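Local coordinates for putative S-adenosylmethionine-dependent methyltransferase (Bacteroides thetaiotaomicron, PDB 1WYZ), which probably transfers methyl groups from S-adenosylmethionine, as a member of the RsmI-like methyltransferase family, at the interface of chains A and B. Sequence-based numbering; all coordinates share one arbitrary frame. Chains: chain A/B, putative S-adenosylmethionine-dependent methyltransferase.

Contact 1 and contact 2 belong to the same two-fold symmetric interface between chains A and B, and the centres of their C-alpha atoms lie about 22 Å apart. They share no residues. Contact 1 sets helix 17-20 of chain A and the loop residues that follow against the start of helix 24-29 in chain B. Contact 2 pairs strand 138-143 of chain A with strand 138-141 of chain B and brings helix 123-131 of each chain alongside. Mixed at contact 1, where a side-chain stack flanks a bridging water, and strand-paired and apolar at contact 2, the two join well-separated stretches of each chain into what may be the biological dimer.

Contact 1: the interface of chains A and B. Residues chain A 18-22; chain B 22-24.
A:Gln19 and B:Tyr24 meet side by side at the chain interface of this RsmI-like methyltransferase, joining the short helix 17-20 of chain A to the first residue of helix 24-29 in chain B. The apolar part rests on the glutamine's aliphatic stem. A:Gln19 CG sits over the middle of the tyrosine ring, 3.4 Å from the centroid of B:Tyr24, in a CH-pi contact. A:Gln19 holds CG anti to its backbone N (chi1 -171°), which lays the stem along the ring, while the amide beyond is turned 44° from the ring plane. At the ring's root, B:Tyr24 CB packs on A:Gln19 CA at 3.4 Å. An alanine in place of B:Tyr24 would probably leave the A:Gln19 stem without its aromatic face and free the side chain to turn.

Next along, B:Pro22 lies against the loop residues that follow the helix, with B:Pro22 CB 3.2 Å from the carbonyl A:Leu21 O. The A:Pro22 and B:Pro22 rings run side by side, more loosely.

The polar contacts converge on water 1. On the chain A side, the water 1 oxygen lies 2.8 Å from the carbonyl A:Leu21 O and also bonds A:Glu18 O, in a poorly ordered residue. On the chain B side, water 1 lies 2.9 Å from both the amide B:Ser23 N and the hydroxyl B:Ser23 OG. A direct bond from the amide B:Tyr24 N to A:Glu18 O is weak at 3.4 Å.

Contact 2: the interface of chains A and B. Residues chain A 124-125, 138-140; chain B 124-125, 138-140.
A:Phe138 and B:Phe138 both place CG between the backbone N and the carbonyl carbon (chi1 59° and 62°), which turns each ring from its strand toward the partner chain. There the rings cross obliquely and meet at their CE1 corners, with A:Phe138 CE1 3.9 Å from B:Phe138 CE1. The far end of the chain A ring continues past B:Ile124, the two side chains running in opposite directions, and A:Phe138 CZ reaches the branch methyl B:Ile124 CG2 at 3.7 Å. B:Phe138 faces A:Ile124 in the twin contact, more loosely, and carries A:Phe140 CB over one face of its ring, toward the rim, 4.0 Å from B:Phe138 CZ.

Helix 123-131 of each chain adds an isoleucine pair. A:Ile125 and B:Ile125 cross at about a right angle and meet through their branch methyls, CG2 of A:Ile125 to CG2 of B:Ile125 at 3.3 Å, close but too short to be read finely. Within chain B, the B:Ile124 CD1 methyl stands over the centre of the B:Phe140 ring, so this isoleucine packs on its own strand through one methyl and on chain A through another.

The backbones beside this core pair antiparallel, with A:Ala139 opposite B:Ala139 and their CB atoms 3.6 Å apart. The amide B:Phe140 N donates to A:Phe138 O at 2.9 Å. In the symmetric bond A:Phe140 N donates to B:Phe138 O, also at 2.9 Å. The bonds from A:Phe138 N to B:Phe140 O and from B:Phe138 N to A:Phe140 O are weak.

Strand pairing thus runs a beta sheet from one subunit into the other, and the apolar side chains beside it probably help set how the two helices pack; together they probably hold the two copies in a dimer.

Contact 1: the interface of chains A and B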
loop_
_atom_site.group_PDB
_atom_site.type_symbol
_atom_site.label_atom_id
_atom_site.label_comp_id
_atom_site.label_asym_id
_atom_site.label_seq_id
_atom_site.Cartn_x
_atom_site.Cartn_y
_atom_site.Cartn_z
ATOM N N GLU A 18 -9.871 6.542 -14.371
ATOM C CA GLU A 18 -9.141 7.768 -14.078
ATOM C C GLU A 18 -9.273 8.263 -12.633
ATOM O O GLU A 18 -8.569 9.191 -12.220
ATOM C CB GLU A 18 -9.578 8.885 -15.035
ATOM C CG GLU A 18 -11.084 9.088 -15.126
ATOM C CD GLU A 18 -11.746 8.181 -16.158
ATOM O OE1 GLU A 18 -11.697 6.938 -16.014
ATOM O OE2 GLU A 18 -12.323 8.725 -17.124
ATOM N N GLN A 19 -10.172 7.661 -11.868
ATOM C CA GLN A 19 -10.358 8.068 -10.480
ATOM C C GLN A 19 -9.321 7.387 -9.582
ATOM O O GLN A 19 -8.994 7.879 -8.499
ATOM C CB GLN A 19 -11.763 7.687 -10.010
ATOM C CG GLN A 19 -12.176 8.231 -8.642
ATOM C CD GLN A 19 -13.192 7.327 -7.937
ATOM O OE1 GLN A 19 -14.211 6.937 -8.516
ATOM N NE2 GLN A 19 -12.912 6.989 -6.683
ATOM N N VAL A 20 -8.787 6.262 -10.046
ATOM C CA VAL A 20 -7.836 5.519 -9.235
ATOM C C VAL A 20 -6.524 5.089 -9.896
ATOM O O VAL A 20 -5.685 4.470 -9.242
ATOM C CB VAL A 20 -8.535 4.289 -8.639
ATOM C CG1 VAL A 20 -9.706 4.742 -7.751
ATOM C CG2 VAL A 20 -9.033 3.381 -9.763
ATOM N N LEU A 21 -6.327 5.436 -11.168
ATOM C CA LEU A 21 -5.098 5.059 -11.875
ATOM C C LEU A 21 -4.373 6.243 -12.510
ATOM O O LEU A 21 -4.997 7.118 -13.088
ATOM C CB LEU A 21 -5.413 4.036 -12.963
ATOM C CG LEU A 21 -6.062 2.744 -12.467
ATOM C CD1 LEU A 21 -6.621 1.974 -13.639
ATOM C CD2 LEU A 21 -5.044 1.908 -11.695
ATOM N N PRO A 22 -3.041 6.304 -12.372
ATOM C CA PRO A 22 -2.349 7.434 -12.996
ATOM C C PRO A 22 -2.406 7.252 -14.523
ATOM O O PRO A 22 -2.299 6.124 -15.029
ATOM C CB PRO A 22 -0.927 7.311 -12.444
ATOM C CG PRO A 22 -1.141 6.716 -11.098
ATOM C CD PRO A 22 -2.167 5.638 -11.391
ATOM N N PRO B 22 -3.477 10.062 -9.917
ATOM C CA PRO B 22 -4.510 10.052 -10.959
ATOM C C PRO B 22 -5.220 11.409 -11.075
ATOM O O PRO B 22 -5.480 12.077 -10.075
ATOM C CB PRO B 22 -5.435 8.911 -10.519
ATOM C CG PRO B 22 -5.236 8.837 -9.023
ATOM C CD PRO B 22 -3.741 9.036 -8.892
ATOM N N SER B 23 -5.522 11.800 -12.304
ATOM C CA SER B 23 -6.180 13.069 -12.593
ATOM C C SER B 23 -7.329 13.435 -11.643
ATOM O O SER B 23 -7.537 14.611 -11.321
ATOM C CB SER B 23 -6.684 13.049 -14.028
ATOM O OG SER B 23 -7.623 11.998 -14.212
ATOM N N TYR B 24 -8.071 12.432 -11.186
ATOM C CA TYR B 24 -9.187 12.676 -10.278
ATOM C C TYR B 24 -8.812 13.572 -9.090
ATOM O O TYR B 24 -9.602 14.400 -8.646
ATOM C CB TYR B 24 -9.711 11.345 -9.758
ATOM C CG TYR B 24 -10.899 11.491 -8.861
ATOM C CD1 TYR B 24 -12.118 11.901 -9.368
ATOM C CD2 TYR B 24 -10.817 11.187 -7.512
ATOM C CE1 TYR B 24 -13.246 11.993 -8.557
ATOM C CE2 TYR B 24 -11.941 11.275 -6.677
ATOM C CZ TYR B 24 -13.156 11.676 -7.214
ATOM O OH TYR B 24 -14.287 11.726 -6.434
HETATM O O HOH W 1 -6.098 9.564 -14.025
#

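Contact 2: the interface of chains A and B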
loop_
_atom_site.group_PDB
_atom_site.type_symbol
_atom_site.label_atom_id
_atom_site.label_comp_id
_atom_site.label_asym_id
_atom_site.label_seq_id
_atom_site.Cartn_x
_atom_site.Cartn_y
_atom_site.Cartn_z
ATOM N N ILE A 124 -5.396 -1.667 1.219
ATOM C CA ILE A 124 -4.571 -1.742 2.409
ATOM C C ILE A 124 -4.059 -0.370 2.868
ATOM O O ILE A 124 -4.314 0.009 4.010
ATOM C CB ILE A 124 -3.394 -2.724 2.207
ATOM C CG1 ILE A 124 -3.906 -4.157 2.313
ATOM C CG2 ILE A 124 -2.326 -2.521 3.289
ATOM C CD1 ILE A 124 -4.694 -4.649 1.102
ATOM N N ILE A 125 -3.366 0.383 2.004
ATOM C CA ILE A 125 -2.857 1.698 2.437
ATOM C C ILE A 125 -3.951 2.764 2.519
ATOM O O ILE A 125 -3.887 3.651 3.367
ATOM C CB ILE A 125 -1.720 2.258 1.529
ATOM C CG1 ILE A 125 -2.313 2.843 0.254
ATOM C CG2 ILE A 125 -0.707 1.159 1.197
ATOM C CD1 ILE A 125 -1.393 3.785 -0.510
ATOM N N PHE A 138 2.194 -1.261 10.476
ATOM C CA PHE A 138 0.944 -1.999 10.324
ATOM C C PHE A 138 1.261 -3.342 9.677
ATOM O O PHE A 138 2.342 -3.514 9.104
ATOM C CB PHE A 138 -0.024 -1.203 9.454
ATOM C CG PHE A 138 0.505 -0.914 8.080
ATOM C CD1 PHE A 138 0.406 -1.867 7.067
ATOM C CD2 PHE A 138 1.105 0.319 7.795
ATOM C CE1 PHE A 138 0.896 -1.597 5.784
ATOM C CE2 PHE A 138 1.593 0.590 6.524
ATOM C CZ PHE A 138 1.490 -0.365 5.514
ATOM N N ALA A 139 0.314 -4.278 9.756
ATOM C CA ALA A 139 0.499 -5.620 9.211
ATOM C C ALA A 139 -0.780 -6.196 8.586
ATOM O O ALA A 139 -1.856 -6.164 9.199
ATOM C CB ALA A 139 0.984 -6.537 10.319
ATOM N N PHE A 140 -0.663 -6.721 7.372
ATOM C CA PHE A 140 -1.804 -7.306 6.672
ATOM C C PHE A 140 -1.745 -8.835 6.785
ATOM O O PHE A 140 -0.725 -9.450 6.446
ATOM C CB PHE A 140 -1.770 -6.903 5.192
ATOM C CG PHE A 140 -2.895 -7.489 4.375
ATOM C CD1 PHE A 140 -4.213 -7.113 4.617
ATOM C CD2 PHE A 140 -2.639 -8.423 3.376
ATOM C CE1 PHE A 140 -5.270 -7.661 3.883
ATOM C CE2 PHE A 140 -3.690 -8.983 2.627
ATOM C CZ PHE A 140 -5.007 -8.595 2.889
ATOM N N ILE B 124 5.497 1.448 0.534
ATOM C CA ILE B 124 5.297 0.172 1.206
ATOM C C ILE B 124 4.709 -0.906 0.271
ATOM O O ILE B 124 5.230 -2.020 0.224
ATOM C CB ILE B 124 4.344 0.300 2.441
ATOM C CG1 ILE B 124 4.853 1.349 3.439
ATOM C CG2 ILE B 124 4.220 -1.054 3.131
ATOM C CD1 ILE B 124 6.270 1.136 4.034
ATOM N N ILE B 125 3.639 -0.594 -0.468
ATOM C CA ILE B 125 3.058 -1.614 -1.345
ATOM C C ILE B 125 3.785 -1.727 -2.676
ATOM O O ILE B 125 3.787 -2.793 -3.300
ATOM C CB ILE B 125 1.526 -1.411 -1.637
ATOM C CG1 ILE B 125 1.297 -0.168 -2.482
ATOM C CG2 ILE B 125 0.746 -1.337 -0.330
ATOM C CD1 ILE B 125 -0.077 -0.080 -3.141
ATOM N N PHE B 138 2.086 -9.617 5.171
ATOM C CA PHE B 138 3.320 -8.887 5.407
ATOM C C PHE B 138 3.171 -7.911 6.557
ATOM O O PHE B 138 2.063 -7.479 6.886
ATOM C CB PHE B 138 3.756 -8.143 4.135
ATOM C CG PHE B 138 2.781 -7.097 3.669
ATOM C CD1 PHE B 138 2.733 -5.844 4.279
ATOM C CD2 PHE B 138 1.901 -7.365 2.618
ATOM C CE1 PHE B 138 1.819 -4.871 3.856
ATOM C CE2 PHE B 138 0.976 -6.395 2.184
ATOM C CZ PHE B 138 0.943 -5.153 2.805
ATOM N N ALA B 139 4.300 -7.565 7.170
ATOM C CA ALA B 139 4.290 -6.642 8.296
ATOM C C ALA B 139 5.412 -5.613 8.214
ATOM O O ALA B 139 6.591 -5.952 8.029
ATOM C CB ALA B 139 4.372 -7.432 9.626
ATOM N N PHE B 140 5.028 -4.351 8.341
ATOM C CA PHE B 140 5.977 -3.253 8.298
ATOM C C PHE B 140 6.189 -2.765 9.726
ATOM O O PHE B 140 5.234 -2.557 10.461
ATOM C CB PHE B 140 5.439 -2.126 7.421
ATOM C CG PHE B 140 6.344 -0.938 7.352
ATOM C CD1 PHE B 140 7.676 -1.079 6.959
ATOM C CD2 PHE B 140 5.874 0.324 7.687
ATOM C CE1 PHE B 140 8.529 0.026 6.907
ATOM C CE2 PHE B 140 6.720 1.438 7.638
ATOM C CZ PHE B 140 8.054 1.286 7.244
#